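Local coordinates for protein glycosyl hydrolase family 88 (Pedobacter heparinus, PDB 3WIW) that hydrolyses unsaturated glucuronyl saccharides derived from heparin, using an alpha6/alpha6-barrel fold, at residues 31-36 with 392-397. Sequence-based numbering, arbitrary orientation.
Sequences WLKKST and KKIDLK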
ATOM      1  N   TRP A  31      17.345  13.169 -10.891  1.00 19.17           N
ATOM      2  CA  TRP A  31      16.032  12.576 -11.133  1.00 18.40           C
ATOM      3  C   TRP A  31      15.172  12.649  -9.868  1.00 17.62           C
ATOM      4  O   TRP A  31      13.981  12.936  -9.941  1.00 18.17           O
ATOM      5  CB  TRP A  31      16.167  11.128 -11.619  1.00 18.08           C
ATOM      6  CG  TRP A  31      16.765  10.225 -10.585  1.00 17.07           C
ATOM      7  CD1 TRP A  31      18.102  10.012 -10.346  1.00 17.84           C
ATOM      8  CD2 TRP A  31      16.056   9.448  -9.615  1.00 16.48           C
ATOM      9  NE1 TRP A  31      18.258   9.139  -9.296  1.00 17.66           N
ATOM     10  CE2 TRP A  31      17.018   8.785  -8.825  1.00 17.19           C
ATOM     11  CE3 TRP A  31      14.700   9.262  -9.326  1.00 16.99           C
ATOM     12  CZ2 TRP A  31      16.664   7.928  -7.777  1.00 16.99           C
ATOM     13  CZ3 TRP A  31      14.352   8.419  -8.286  1.00 17.78           C
ATOM     14  CH2 TRP A  31      15.327   7.760  -7.525  1.00 17.79           C
ATOM     15  N   LEU A  32      15.783  12.411  -8.709  1.00 16.98           N
ATOM     16  CA  LEU A  32      15.061  12.376  -7.450  1.00 15.82           C
ATOM     17  C   LEU A  32      14.640  13.787  -7.039  1.00 15.40           C
ATOM     18  O   LEU A  32      13.509  14.006  -6.602  1.00 15.26           O
ATOM     19  CB  LEU A  32      15.939  11.731  -6.387  1.00 14.92           C
ATOM     20  CG  LEU A  32      15.390  11.740  -4.964  1.00 15.98           C
ATOM     21  CD1 LEU A  32      14.210  10.783  -4.844  1.00 17.10           C
ATOM     22  CD2 LEU A  32      16.498  11.366  -4.001  1.00 16.57           C
ATOM     23  N   LYS A  33      15.552  14.745  -7.195  1.00 16.90           N
ATOM     24  CA  LYS A  33      15.244  16.131  -6.872  1.00 17.50           C
ATOM     25  C   LYS A  33      14.163  16.712  -7.779  1.00 17.39           C
ATOM     26  O   LYS A  33      13.252  17.402  -7.312  1.00 16.53           O
ATOM     27  CB  LYS A  33      16.521  16.976  -6.859  1.00 19.59           C
ATOM     28  CG  LYS A  33      17.476  16.534  -5.744  1.00 22.87           C
ATOM     29  CD  LYS A  33      18.871  17.114  -5.870  1.00 25.95           C
ATOM     30  CE  LYS A  33      19.799  16.420  -4.888  1.00 28.39           C
ATOM     31  NZ  LYS A  33      21.217  16.855  -5.044  1.00 30.16           N
ATOM     32  N   LYS A  34      14.217  16.442  -9.076  0.58 17.91           N
ATOM     33  CA  LYS A  34      13.183  17.026  -9.931  0.58 19.67           C
ATOM     34  C   LYS A  34      11.836  16.337  -9.729  0.58 18.83           C
ATOM     35  O   LYS A  34      10.784  16.975  -9.798  0.58 18.45           O
ATOM     36  CB  LYS A  34      13.600  17.100 -11.411  0.58 22.80           C
ATOM     37  CG  LYS A  34      14.125  15.816 -12.029  0.58 25.46           C
ATOM     38  CD  LYS A  34      14.741  16.060 -13.419  0.58 27.24           C
ATOM     39  CE  LYS A  34      15.991  16.932 -13.374  0.58 27.77           C
ATOM     40  NZ  LYS A  34      16.605  17.086 -14.736  0.58 27.90           N
ATOM     41  N   SER A  35      11.870  15.040  -9.437  0.58 18.22           N
ATOM     42  CA  SER A  35      10.632  14.308  -9.204  0.58 18.23           C
ATOM     43  C   SER A  35       9.950  14.800  -7.933  0.58 16.64           C
ATOM     44  O   SER A  35       8.731  14.962  -7.893  0.58 16.87           O
ATOM     45  CB  SER A  35      10.906  12.809  -9.158  0.58 19.95           C
ATOM     46  OG  SER A  35      11.432  12.384 -10.405  0.58 21.11           O
ATOM     47  N   THR A  36      10.746  15.066  -6.903  1.00 15.56           N
ATOM     48  CA  THR A  36      10.224  15.605  -5.658  1.00 15.52           C
ATOM     49  C   THR A  36       9.614  16.996  -5.886  1.00 14.70           C
ATOM     50  O   THR A  36       8.528  17.280  -5.386  1.00 14.84           O
ATOM     51  CB  THR A  36      11.303  15.646  -4.574  1.00 18.17           C
ATOM     52  OG1 THR A  36      11.751  14.310  -4.319  1.00 19.77           O
ATOM     53  CG2 THR A  36      10.735  16.205  -3.295  1.00 19.37           C
ATOM     54  N   LYS A 392      20.208   7.222   1.330  0.75 18.46           N
ATOM     55  CA  LYS A 392      21.270   7.952   0.641  0.75 19.40           C
ATOM     56  C   LYS A 392      21.667   9.256   1.339  0.75 20.00           C
ATOM     57  O   LYS A 392      22.668   9.884   0.970  0.75 21.07           O
ATOM     58  CB  LYS A 392      20.828   8.249  -0.795  0.75 20.97           C
ATOM     59  CG  LYS A 392      20.669   7.009  -1.664  0.75 22.89           C
ATOM     60  CD  LYS A 392      21.997   6.566  -2.253  0.75 25.16           C
ATOM     61  CE  LYS A 392      22.407   7.474  -3.403  0.75 26.79           C
ATOM     62  NZ  LYS A 392      23.623   6.974  -4.115  0.75 28.40           N
ATOM     63  N   LYS A 393      20.887   9.656   2.338  1.00 20.01           N
ATOM     64  CA  LYS A 393      21.120  10.920   3.074  1.00 21.32           C
ATOM     65  C   LYS A 393      21.019  12.141   2.174  1.00 22.47           C
ATOM     66  O   LYS A 393      21.828  13.066   2.238  1.00 23.37           O
ATOM     67  CB  LYS A 393      22.443  10.906   3.840  1.00 22.35           C
ATOM     68  CG  LYS A 393      22.525   9.743   4.792  1.00 22.97           C
ATOM     69  CD  LYS A 393      23.672   9.881   5.730  1.00 23.58           C
ATOM     70  CE  LYS A 393      23.895   8.587   6.478  1.00 23.94           C
ATOM     71  NZ  LYS A 393      24.887   8.854   7.514  1.00 23.28           N
ATOM     72  N   ILE A 394      20.005  12.130   1.323  1.00 23.31           N
ATOM     73  CA  ILE A 394      19.762  13.218   0.387  1.00 24.90           C
ATOM     74  C   ILE A 394      18.717  14.176   0.951  1.00 26.93           C
ATOM     75  O   ILE A 394      17.597  13.768   1.291  1.00 27.19           O
ATOM     76  CB  ILE A 394      19.296  12.703  -0.996  1.00 25.22           C
ATOM     77  CG1 ILE A 394      20.387  11.844  -1.645  1.00 26.26           C
ATOM     78  CG2 ILE A 394      18.961  13.879  -1.898  1.00 24.86           C
ATOM     79  CD1 ILE A 394      19.905  10.993  -2.805  1.00 26.91           C
ATOM     80  N   ASP A 395      19.100  15.448   1.046  1.00 28.87           N
ATOM     81  CA  ASP A 395      18.214  16.512   1.499  1.00 31.17           C
ATOM     82  C   ASP A 395      17.325  16.977   0.351  1.00 30.32           C
ATOM     83  O   ASP A 395      17.828  17.478  -0.654  1.00 30.83           O
ATOM     84  CB  ASP A 395      19.077  17.683   1.965  1.00 33.19           C
ATOM     85  CG  ASP A 395      18.281  18.778   2.648  1.00 35.68           C
ATOM     86  OD1 ASP A 395      17.032  18.749   2.607  1.00 37.50           O
ATOM     87  OD2 ASP A 395      18.924  19.680   3.232  1.00 35.86           O
ATOM     88  N   LEU A 396      16.014  16.824   0.505  1.00 28.91           N
ATOM     89  CA  LEU A 396      15.060  17.239  -0.519  1.00 28.62           C
ATOM     90  C   LEU A 396      14.183  18.428  -0.094  1.00 29.55           C
ATOM     91  O   LEU A 396      13.187  18.733  -0.749  1.00 29.32           O
ATOM     92  CB  LEU A 396      14.177  16.053  -0.915  1.00 27.28           C
ATOM     93  CG  LEU A 396      14.880  14.842  -1.530  1.00 25.08           C
ATOM     94  CD1 LEU A 396      13.926  13.679  -1.679  1.00 23.69           C
ATOM     95  CD2 LEU A 396      15.440  15.233  -2.888  1.00 24.79           C
ATOM     96  N   LYS A 397      14.541  19.089   1.007  1.00 31.26           N
ATOM     97  CA  LYS A 397      13.770  20.241   1.492  1.00 33.79           C
ATOM     98  C   LYS A 397      13.741  21.381   0.470  1.00 34.88           C
ATOM     99  O   LYS A 397      14.760  21.698  -0.145  1.00 35.08           O
ATOM    100  CB  LYS A 397      14.338  20.756   2.822  1.00 35.01           C
ATOM    101  CG  LYS A 397      14.376  19.728   3.942  1.00 36.50           C
ATOM    102  CD  LYS A 397      12.984  19.249   4.325  1.00 37.80           C
ATOM    103  CE  LYS A 397      13.037  18.353   5.556  1.00 39.61           C
ATOM    104  NZ  LYS A 397      11.679  18.003   6.053  1.00 40.65           N
TER
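Residues 31-36 lie on helix 30-49; the segment 392-397 leaves the end of helix 375-392 as an irregular tail that passes the first helix with the CA atoms of Lys33 and Leu396 6.5 Å apart. A Schellman motif ends helix 375-392, with Lys393 at positive phi as its C' residue. The chain then turns Ile394 and Leu396 toward helix 30-49, while Asp395 points away and forms an Asx turn, OD1 accepting from Lys397 N. With CG anti to the backbone N (chi1 174°), Leu32 sends CD2 to meet Ile394 CD1 tip to tip at 3.6 Å. Leu396 crosses Leu32 and Thr36 at about right angles. Its CD2 packs on Lys33 CG at 3.7 Å, and its CD1 lies 3.5 Å from Thr36 OG1. Thr36 CG2 faces Leu396 CB. The Thr36 hydroxyl donates to Leu32 O at 2.9 Å from above the carbonyl plane; the same oxygen also accepts the helical bond from Thr36 N. Leu88 of helix 77-89 touches both Thr36 and Leu396. An alanine here in place of Thr36 would remove OG1 and CG2, and would probably loosen the packing against Leu396 and cost Leu32 O its second donor. No hydrogen bond crosses between the segments; mainly apolar packing joins the first helix to the C-terminal tail, away from the predicted active site.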